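Local coordinates for protein BSU-2 beta-lactamase (Bacillus subtilis, PDB 6W5E) that probably hydrolyses beta-lactam antibiotics as a class D beta-lactamase, giving the bacterium a potential means of resistance to these drugs, at residues E95-W101 against R113-G118; Y129-R134 against I159-L164. All coordinates share one frame; numbering follows the deposited sequence.

Contact 1. Residues E95-W101 against R113-G118; sequences EYDVKRW and RDHTLG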
ATOM      1  N   GLU A  95       3.186  10.819  12.871  1.00 11.07           N
ATOM      2  CA  GLU A  95       3.932   9.610  12.541  1.00  9.67           C
ATOM      3  C   GLU A  95       4.713   9.061  13.730  1.00 10.23           C
ATOM      4  O   GLU A  95       5.195   7.921  13.668  1.00 11.37           O
ATOM      5  CB  GLU A  95       4.860   9.865  11.339  1.00 11.55           C
ATOM      6  CG  GLU A  95       6.004  10.850  11.607  1.00 11.57           C
ATOM      7  CD  GLU A  95       5.661  12.299  11.256  1.00 14.71           C
ATOM      8  OE1 GLU A  95       4.611  12.797  11.718  1.00 15.80           O
ATOM      9  OE2 GLU A  95       6.453  12.957  10.540  1.00 15.39           O
ATOM     10  N   TYR A  96       4.834   9.832  14.809  1.00 10.96           N
ATOM     11  CA  TYR A  96       5.627   9.447  15.966  1.00 10.89           C
ATOM     12  C   TYR A  96       4.776   9.034  17.163  1.00 11.09           C
ATOM     13  O   TYR A  96       5.307   8.901  18.274  1.00 13.81           O
ATOM     14  CB  TYR A  96       6.532  10.601  16.379  1.00 11.77           C
ATOM     15  CG  TYR A  96       7.446  11.136  15.307  1.00 11.18           C
ATOM     16  CD1 TYR A  96       8.396  10.320  14.706  1.00 11.65           C
ATOM     17  CD2 TYR A  96       7.397  12.471  14.941  1.00 11.69           C
ATOM     18  CE1 TYR A  96       9.268  10.819  13.741  1.00 11.63           C
ATOM     19  CE2 TYR A  96       8.262  12.983  13.981  1.00 11.36           C
ATOM     20  CZ  TYR A  96       9.197  12.152  13.387  1.00 10.46           C
ATOM     21  OH  TYR A  96      10.079  12.637  12.448  1.00 13.19           O
ATOM     22  N   ASP A  97       3.468   8.859  16.982  1.00 11.29           N
ATOM     23  CA  ASP A  97       2.591   8.546  18.103  1.00 11.46           C
ATOM     24  C   ASP A  97       2.932   7.156  18.630  1.00 11.18           C
ATOM     25  O   ASP A  97       2.740   6.156  17.929  1.00 11.44           O
ATOM     26  CB  ASP A  97       1.149   8.617  17.606  1.00 13.12           C
ATOM     27  CG  ASP A  97       0.136   8.557  18.727  1.00 14.79           C
ATOM     28  OD1 ASP A  97       0.282   7.685  19.614  1.00 19.07           O
ATOM     29  OD2 ASP A  97      -0.818   9.368  18.710  1.00 15.79           O
ATOM     30  N   VAL A  98       3.425   7.092  19.864  1.00 11.93           N
ATOM     31  CA  VAL A  98       3.949   5.859  20.446  1.00 11.77           C
ATOM     32  C   VAL A  98       2.831   5.044  21.081  1.00 11.27           C
ATOM     33  O   VAL A  98       2.077   5.553  21.920  1.00 14.22           O
ATOM     34  CB  VAL A  98       5.027   6.159  21.500  1.00 12.62           C
ATOM     35  CG1 VAL A  98       5.492   4.849  22.148  1.00 13.54           C
ATOM     36  CG2 VAL A  98       6.176   6.941  20.893  1.00 14.43           C
ATOM     37  N   LYS A  99       2.779   3.758  20.745  1.00 10.64           N
ATOM     38  CA  LYS A  99       2.027   2.777  21.521  1.00 11.28           C
ATOM     39  C   LYS A  99       3.016   1.768  22.088  1.00 12.25           C
ATOM     40  O   LYS A  99       3.883   1.263  21.368  1.00 13.16           O
ATOM     41  CB  LYS A  99       0.971   2.071  20.663  1.00 12.57           C
ATOM     42  CG  LYS A  99      -0.121   3.006  20.161  1.00 12.18           C
ATOM     43  CD  LYS A  99      -1.117   2.263  19.284  1.00 12.96           C
ATOM     44  CE  LYS A  99      -2.106   3.200  18.585  1.00 13.73           C
ATOM     45  NZ  LYS A  99      -2.901   4.024  19.533  1.00 13.16           N
ATOM     46  N   ARG A 100       2.905   1.493  23.378  1.00 13.63           N
ATOM     47  CA  ARG A 100       3.867   0.619  24.031  1.00 14.86           C
ATOM     48  C   ARG A 100       3.583  -0.853  23.737  1.00 16.21           C
ATOM     49  O   ARG A 100       2.430  -1.297  23.720  1.00 17.12           O
ATOM     50  CB  ARG A 100       3.861   0.865  25.536  1.00 15.67           C
ATOM     51  CG  ARG A 100       4.546   2.153  25.933  1.00 14.25           C
ATOM     52  CD  ARG A 100       4.567   2.292  27.442  1.00 17.27           C
ATOM     53  NE  ARG A 100       5.294   3.483  27.831  1.00 16.62           N
ATOM     54  CZ  ARG A 100       5.648   3.769  29.077  1.00 17.62           C
ATOM     55  NH1 ARG A 100       5.344   2.938  30.060  1.00 20.93           N
ATOM     56  NH2 ARG A 100       6.306   4.887  29.337  1.00 18.58           N
ATOM     57  N   TRP A 101       4.657  -1.600  23.489  1.00 14.98           N
ATOM     58  CA  TRP A 101       4.576  -3.042  23.300  1.00 17.31           C
ATOM     59  C   TRP A 101       4.120  -3.705  24.592  1.00 18.54           C
ATOM     60  O   TRP A 101       4.474  -3.271  25.693  1.00 20.08           O
ATOM     61  CB  TRP A 101       5.962  -3.556  22.910  1.00 19.19           C
ATOM     62  CG  TRP A 101       6.120  -5.039  22.723  1.00 20.18           C
ATOM     63  CD1 TRP A 101       5.306  -5.884  22.012  1.00 17.96           C
ATOM     64  CD2 TRP A 101       7.195  -5.845  23.222  1.00 20.92           C
ATOM     65  NE1 TRP A 101       5.808  -7.168  22.060  1.00 18.43           N
ATOM     66  CE2 TRP A 101       6.965  -7.168  22.794  1.00 18.55           C
ATOM     67  CE3 TRP A 101       8.328  -5.576  24.001  1.00 23.90           C
ATOM     68  CZ2 TRP A 101       7.826  -8.222  23.120  1.00 21.29           C
ATOM     69  CZ3 TRP A 101       9.181  -6.621  24.320  1.00 23.11           C
ATOM     70  CH2 TRP A 101       8.921  -7.927  23.886  1.00 21.93           C
ATOM     71  N   ARG A 113       8.704  -4.607  20.116  1.00 17.23           N
ATOM     72  CA  ARG A 113       9.277  -3.361  20.603  1.00 15.90           C
ATOM     73  C   ARG A 113       8.165  -2.320  20.581  1.00 14.64           C
ATOM     74  O   ARG A 113       7.134  -2.504  19.926  1.00 14.28           O
ATOM     75  CB  ARG A 113      10.440  -2.914  19.703  1.00 18.94           C
ATOM     76  CG  ARG A 113       9.967  -2.512  18.297  1.00 22.47           C
ATOM     77  CD  ARG A 113      11.062  -1.945  17.396  1.00 28.66           C
ATOM     78  NE  ARG A 113      12.059  -2.949  17.037  1.00 29.62           N
ATOM     79  CZ  ARG A 113      12.739  -2.966  15.892  1.00 28.25           C
ATOM     80  NH1 ARG A 113      13.627  -3.924  15.669  1.00 28.73           N
ATOM     81  NH2 ARG A 113      12.532  -2.031  14.971  1.00 28.40           N
ATOM     82  N   ASP A 114       8.373  -1.221  21.298  1.00 13.77           N
ATOM     83  CA  ASP A 114       7.433  -0.118  21.183  1.00 12.51           C
ATOM     84  C   ASP A 114       7.429   0.374  19.744  1.00 12.59           C
ATOM     85  O   ASP A 114       8.452   0.339  19.052  1.00 14.44           O
ATOM     86  CB  ASP A 114       7.846   1.035  22.095  1.00 14.46           C
ATOM     87  CG  ASP A 114       7.804   0.678  23.574  1.00 14.99           C
ATOM     88  OD1 ASP A 114       7.087  -0.267  23.974  1.00 15.14           O
ATOM     89  OD2 ASP A 114       8.495   1.371  24.348  1.00 15.92           O
ATOM     90  N   HIS A 115       6.261   0.820  19.283  1.00 12.28           N
ATOM     91  CA  HIS A 115       6.102   1.262  17.905  1.00 11.78           C
ATOM     92  C   HIS A 115       5.373   2.596  17.836  1.00 10.65           C
ATOM     93  O   HIS A 115       4.679   3.006  18.767  1.00 11.82           O
ATOM     94  CB  HIS A 115       5.370   0.207  17.074  1.00 12.36           C
ATOM     95  CG  HIS A 115       6.298  -0.760  16.419  1.00 13.23           C
ATOM     96  ND1 HIS A 115       7.028  -0.436  15.297  1.00 14.01           N
ATOM     97  CD2 HIS A 115       6.651  -2.022  16.751  1.00 14.49           C
ATOM     98  CE1 HIS A 115       7.784  -1.465  14.957  1.00 15.05           C
ATOM     99  NE2 HIS A 115       7.576  -2.440  15.824  1.00 14.44           N
ATOM    100  N   THR A 116       5.555   3.265  16.701  1.00 11.53           N
ATOM    101  CA  THR A 116       4.808   4.456  16.328  1.00 10.80           C
ATOM    102  C   THR A 116       4.027   4.172  15.055  1.00 10.10           C
ATOM    103  O   THR A 116       4.177   3.124  14.422  1.00 11.01           O
ATOM    104  CB  THR A 116       5.733   5.657  16.095  1.00 11.59           C
ATOM    105  OG1 THR A 116       6.524   5.442  14.919  1.00 15.39           O
ATOM    106  CG2 THR A 116       6.639   5.868  17.286  1.00 14.39           C
ATOM    107  N   LEU A 117       3.164   5.122  14.700  1.00 10.81           N
ATOM    108  CA  LEU A 117       2.412   5.003  13.456  1.00  9.76           C
ATOM    109  C   LEU A 117       3.354   4.771  12.277  1.00  8.83           C
ATOM    110  O   LEU A 117       3.105   3.912  11.421  1.00 10.05           O
ATOM    111  CB  LEU A 117       1.564   6.265  13.266  1.00  9.84           C
ATOM    112  CG  LEU A 117       0.607   6.280  12.076  1.00  9.82           C
ATOM    113  CD1 LEU A 117      -0.567   5.330  12.296  1.00 10.80           C
ATOM    114  CD2 LEU A 117       0.127   7.690  11.807  1.00 10.23           C
ATOM    115  N   GLY A 118       4.461   5.517  12.236  1.00 10.07           N
ATOM    116  CA  GLY A 118       5.399   5.384  11.131  1.00 10.35           C
ATOM    117  C   GLY A 118       6.241   4.122  11.183  1.00 10.78           C
ATOM    118  O   GLY A 118       6.454   3.473  10.156  1.00 11.63           O
TER
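Thr116 reaches Glu95 through its hydroxyl. Thr116 OG1 donates to Glu95 O at 3.1 Å, in the plane of that carbonyl. Gly118 N donates to the same Glu95 O at 2.9 Å, so two donors grip one oxygen. The chi1 of Thr116 (68°) places OG1 between the backbone N and the carbonyl carbon. From there it also N-caps helix 117-122. Ser119 OG answers by binding Thr116 N, as in a capping box. The methyl of Thr116 takes a different route: Thr116 CG2 lies 3.8 Å from Val98 CG2. The Glu95 carboxylate turns away to a salt bridge with Arg199.

Between these residues and Trp101 runs a short two-stranded antiparallel ribbon, separate from the main six-stranded sheet. Its hydrogen-bonded pair is Lys99 and His115. Lys99 N meets His115 O at 2.8 Å, and His115 N returns a longer bond of 3.2 Å to Lys99 O. On the side chain of His115, ND1 is bound by Ser119 and NE2 by Ser110 O.

Past the Lys99-His115 pair, a side chain and not a backbone carbonyl accepts the next N-H. Asp114 OD1 accepts from Trp101 N at 2.8 Å, with an N-H...O angle of 159°. The bond arrives on the anti side of the carboxylate, 20° out of its plane. The Trp101 indole then lies with one face on the Arg113 backbone: Arg113 N sits 3.6 Å above the Trp101 ring plane, toward the rim. Trp101 NE1 bonds to Val104 O. The Arg100 side chain runs beside Asp114, but their charged groups do not touch.

Contact 2. Residues Y129-R134 against I159-L164; sequences YQALAR and IDQFWL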
ATOM      1  N   TYR A 129      -1.551  -1.165  14.338  1.00 11.55           N
ATOM      2  CA  TYR A 129      -2.667  -0.727  13.510  1.00 10.36           C
ATOM      3  C   TYR A 129      -3.985  -1.357  13.943  1.00 10.38           C
ATOM      4  O   TYR A 129      -5.047  -0.784  13.679  1.00 11.16           O
ATOM      5  CB  TYR A 129      -2.345  -0.946  12.026  1.00 10.81           C
ATOM      6  CG  TYR A 129      -1.488   0.181  11.476  1.00 10.54           C
ATOM      7  CD1 TYR A 129      -0.143   0.304  11.825  1.00 11.24           C
ATOM      8  CD2 TYR A 129      -2.042   1.163  10.667  1.00 11.17           C
ATOM      9  CE1 TYR A 129       0.630   1.353  11.332  1.00 11.35           C
ATOM     10  CE2 TYR A 129      -1.278   2.202  10.171  1.00 11.76           C
ATOM     11  CZ  TYR A 129       0.048   2.303  10.521  1.00 10.39           C
ATOM     12  OH  TYR A 129       0.781   3.356  10.026  1.00 11.13           O
ATOM     13  N   GLN A 130      -3.939  -2.509  14.615  1.00 11.30           N
ATOM     14  CA  GLN A 130      -5.153  -3.055  15.214  1.00 11.12           C
ATOM     15  C   GLN A 130      -5.655  -2.152  16.338  1.00 11.45           C
ATOM     16  O   GLN A 130      -6.858  -1.883  16.436  1.00 12.01           O
ATOM     17  CB  GLN A 130      -4.899  -4.482  15.704  1.00 12.57           C
ATOM     18  CG  GLN A 130      -4.749  -5.472  14.560  1.00 12.45           C
ATOM     19  CD  GLN A 130      -4.373  -6.862  15.034  1.00 15.15           C
ATOM     20  OE1 GLN A 130      -3.462  -7.028  15.845  1.00 18.75           O
ATOM     21  NE2 GLN A 130      -5.064  -7.869  14.515  1.00 15.73           N
ATOM     22  N   ALA A 131      -4.748  -1.648  17.183  1.00 12.03           N
ATOM     23  CA  ALA A 131      -5.157  -0.689  18.209  1.00 11.95           C
ATOM     24  C   ALA A 131      -5.729   0.581  17.586  1.00 11.06           C
ATOM     25  O   ALA A 131      -6.746   1.112  18.055  1.00 11.82           O
ATOM     26  CB  ALA A 131      -3.972  -0.366  19.112  1.00 13.71           C
ATOM     27  N   LEU A 132      -5.096   1.075  16.519  1.00 11.37           N
ATOM     28  CA  LEU A 132      -5.615   2.249  15.826  1.00 12.04           C
ATOM     29  C   LEU A 132      -7.015   1.993  15.277  1.00 10.30           C
ATOM     30  O   LEU A 132      -7.920   2.814  15.447  1.00 11.27           O
ATOM     31  CB  LEU A 132      -4.664   2.641  14.700  1.00 11.30           C
ATOM     32  CG  LEU A 132      -5.154   3.749  13.770  1.00 12.08           C
ATOM     33  CD1 LEU A 132      -5.564   4.992  14.549  1.00 14.03           C
ATOM     34  CD2 LEU A 132      -4.069   4.086  12.749  1.00 13.92           C
ATOM     35  N   ALA A 133      -7.211   0.858  14.602  1.00 10.15           N
ATOM     36  CA  ALA A 133      -8.527   0.547  14.045  1.00 10.97           C
ATOM     37  C   ALA A 133      -9.595   0.507  15.132  1.00 10.75           C
ATOM     38  O   ALA A 133     -10.712   1.010  14.935  1.00 11.24           O
ATOM     39  CB  ALA A 133      -8.477  -0.788  13.307  1.00 12.09           C
ATOM     40  N   ARG A 134      -9.270  -0.069  16.292  1.00 11.22           N
ATOM     41  CA  ARG A 134     -10.226  -0.099  17.392  1.00 11.22           C
ATOM     42  C   ARG A 134     -10.615   1.308  17.829  1.00 11.32           C
ATOM     43  O   ARG A 134     -11.785   1.565  18.135  1.00 12.91           O
ATOM     44  CB  ARG A 134      -9.664  -0.914  18.563  1.00 11.81           C
ATOM     45  CG  ARG A 134      -9.540  -2.409  18.297  1.00 14.16           C
ATOM     46  CD  ARG A 134      -9.288  -3.198  19.573  1.00 15.48           C
ATOM     47  NE  ARG A 134      -7.960  -2.954  20.142  1.00 16.39           N
ATOM     48  CZ  ARG A 134      -6.865  -3.639  19.823  1.00 17.60           C
ATOM     49  NH1 ARG A 134      -6.936  -4.614  18.921  1.00 18.85           N
ATOM     50  NH2 ARG A 134      -5.702  -3.350  20.404  1.00 21.17           N
ATOM     51  N   ILE A 159     -13.433  -5.281  13.659  1.00 12.48           N
ATOM     52  CA  ILE A 159     -12.804  -3.967  13.544  1.00 14.20           C
ATOM     53  C   ILE A 159     -11.282  -4.052  13.465  1.00 13.58           C
ATOM     54  O   ILE A 159     -10.644  -3.195  12.842  1.00 14.69           O
ATOM     55  CB  ILE A 159     -13.284  -3.034  14.677  1.00 13.81           C
ATOM     56  CG1 ILE A 159     -12.760  -1.613  14.474  1.00 14.32           C
ATOM     57  CG2 ILE A 159     -12.859  -3.576  16.042  1.00 15.83           C
ATOM     58  CD1 ILE A 159     -13.155  -0.973  13.161  1.00 15.84           C
ATOM     59  N   ASP A 160     -10.669  -5.063  14.091  1.00 13.38           N
ATOM     60  CA  ASP A 160      -9.215  -5.212  14.053  1.00 14.90           C
ATOM     61  C   ASP A 160      -8.754  -6.446  13.280  1.00 14.47           C
ATOM     62  O   ASP A 160      -7.596  -6.858  13.407  1.00 15.67           O
ATOM     63  CB  ASP A 160      -8.590  -5.151  15.450  1.00 17.64           C
ATOM     64  CG  ASP A 160      -9.186  -6.148  16.410  1.00 20.50           C
ATOM     65  OD1 ASP A 160      -9.840  -7.114  15.971  1.00 19.54           O
ATOM     66  OD2 ASP A 160      -9.001  -5.945  17.627  1.00 25.50           O
ATOM     67  N   GLN A 161      -9.627  -7.032  12.467  1.00 12.82           N
ATOM     68  CA  GLN A 161      -9.268  -8.194  11.661  1.00 12.42           C
ATOM     69  C   GLN A 161      -9.613  -8.047  10.184  1.00 12.80           C
ATOM     70  O   GLN A 161      -9.056  -8.785   9.365  1.00 13.13           O
ATOM     71  CB  GLN A 161      -9.963  -9.453  12.218  1.00 14.59           C
ATOM     72  CG  GLN A 161      -9.565 -10.785  11.572  1.00 16.90           C
ATOM     73  CD  GLN A 161      -8.100 -11.126  11.776  1.00 17.04           C
ATOM     74  OE1 GLN A 161      -7.562 -10.949  12.867  1.00 18.83           O
ATOM     75  NE2 GLN A 161      -7.447 -11.620  10.724  1.00 17.75           N
ATOM     76  N   PHE A 162     -10.476  -7.101   9.808  1.00 12.86           N
ATOM     77  CA  PHE A 162     -11.155  -7.189   8.513  1.00 11.81           C
ATOM     78  C   PHE A 162     -10.226  -7.108   7.312  1.00 11.73           C
ATOM     79  O   PHE A 162     -10.609  -7.574   6.236  1.00 12.65           O
ATOM     80  CB  PHE A 162     -12.267  -6.144   8.386  1.00 11.36           C
ATOM     81  CG  PHE A 162     -11.786  -4.709   8.427  1.00 13.00           C
ATOM     82  CD1 PHE A 162     -11.275  -4.095   7.296  1.00 12.94           C
ATOM     83  CD2 PHE A 162     -11.874  -3.966   9.596  1.00 13.02           C
ATOM     84  CE1 PHE A 162     -10.844  -2.783   7.335  1.00 12.83           C
ATOM     85  CE2 PHE A 162     -11.452  -2.646   9.639  1.00 13.14           C
ATOM     86  CZ  PHE A 162     -10.934  -2.055   8.503  1.00 12.03           C
ATOM     87  N   TRP A 163      -9.041  -6.518   7.452  1.00 12.00           N
ATOM     88  CA  TRP A 163      -8.129  -6.377   6.317  1.00 12.62           C
ATOM     89  C   TRP A 163      -7.125  -7.516   6.215  1.00 11.70           C
ATOM     90  O   TRP A 163      -6.294  -7.512   5.292  1.00 12.64           O
ATOM     91  CB  TRP A 163      -7.387  -5.033   6.367  1.00 11.92           C
ATOM     92  CG  TRP A 163      -6.441  -4.868   7.527  1.00 12.17           C
ATOM     93  CD1 TRP A 163      -5.095  -5.112   7.534  1.00 13.98           C
ATOM     94  CD2 TRP A 163      -6.762  -4.371   8.828  1.00 13.06           C
ATOM     95  NE1 TRP A 163      -4.565  -4.820   8.762  1.00 12.74           N
ATOM     96  CE2 TRP A 163      -5.566  -4.356   9.578  1.00 13.68           C
ATOM     97  CE3 TRP A 163      -7.943  -3.938   9.433  1.00 13.30           C
ATOM     98  CZ2 TRP A 163      -5.521  -3.929  10.907  1.00 14.66           C
ATOM     99  CZ3 TRP A 163      -7.897  -3.514  10.752  1.00 14.01           C
ATOM    100  CH2 TRP A 163      -6.695  -3.512  11.473  1.00 13.13           C
ATOM    101  N   LEU A 164      -7.188  -8.479   7.131  1.00 11.60           N
ATOM    102  CA  LEU A 164      -6.200  -9.548   7.254  1.00 12.58           C
ATOM    103  C   LEU A 164      -6.865 -10.873   6.904  1.00 12.77           C
ATOM    104  O   LEU A 164      -7.462 -11.522   7.771  1.00 13.35           O
ATOM    105  CB  LEU A 164      -5.645  -9.586   8.673  1.00 14.29           C
ATOM    106  CG  LEU A 164      -4.951  -8.299   9.121  1.00 14.63           C
ATOM    107  CD1 LEU A 164      -4.842  -8.275  10.634  1.00 16.41           C
ATOM    108  CD2 LEU A 164      -3.587  -8.200   8.475  1.00 17.62           C
TER
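Arg134 and Asp160 form a salt bridge between helix 126-136 and the loop segment 159-164. NH1 of Arg134 meets OD2 of Asp160 at 2.8 Å. The carboxylate oxygen lies near the guanidinium plane, at its edge, and is used on its anti side. The two flat groups stand steeply to each other, 81° apart. The bend of the arginine chain at chi3 (-69°) lays one guanidinium face over Gln130 O and Ala131 CA of its own helix.

A hydrogen bond one turn earlier grips the backbone of the same aspartate. Gln130 NE2 donates to Asp160 O at 2.9 Å, nearly in line with the carbonyl. Within the loop, Gln161 NE2 bonds to Leu164 O at 3.0 Å across a type I turn.

The remaining contacts are made by carbon atoms. Ala133 CB packs 3.7 Å from Trp163 CH2. Gln130 CG lies 4.0 Å from Trp163 CZ2. The methyl of Ala133 also presses on Ile159 O, 3.3 Å from Ala133 CB; this buried carbonyl has no hydrogen-bond partner. Ile159 CG1 rests on the carbonyl of Ala133, at 3.4 Å from Ala133 O.

Trp163 NE1 bonds to the carboxylated lysine at position 79. In class D enzymes this modified lysine lies in the active site. The helix therefore backs a tryptophan that probably helps to hold that carbamate. Around the contact, helix 81-88 touches Tyr129 and Trp163, helix 117-122 packs on Tyr129, and Met141 of helix 138-147 meets Ala133 and Phe162.

From the N terminus, the chain passes helix 81-88 and reaches contact 1. This contact closes an irregular loop of 11 residues, from 102 to 112. Helix 117-122 starts there, and helix 126-136 follows. Contact 2 then closes a longer excursion, 135 to 158, which includes helix 138-147. The two contacts lie in series, neither enclosing nor crossing the other, with centres about 15 Å apart. They still touch. Tyr129 OH probably bonds to Leu117 O, at 2.8 Å. Leu117 CD1 packs on Leu132 CD2, and the Lys99 chain lies against Ala131. Helix 126-136 thus joins the surface ribbon to the loop beside the carboxylated lysine.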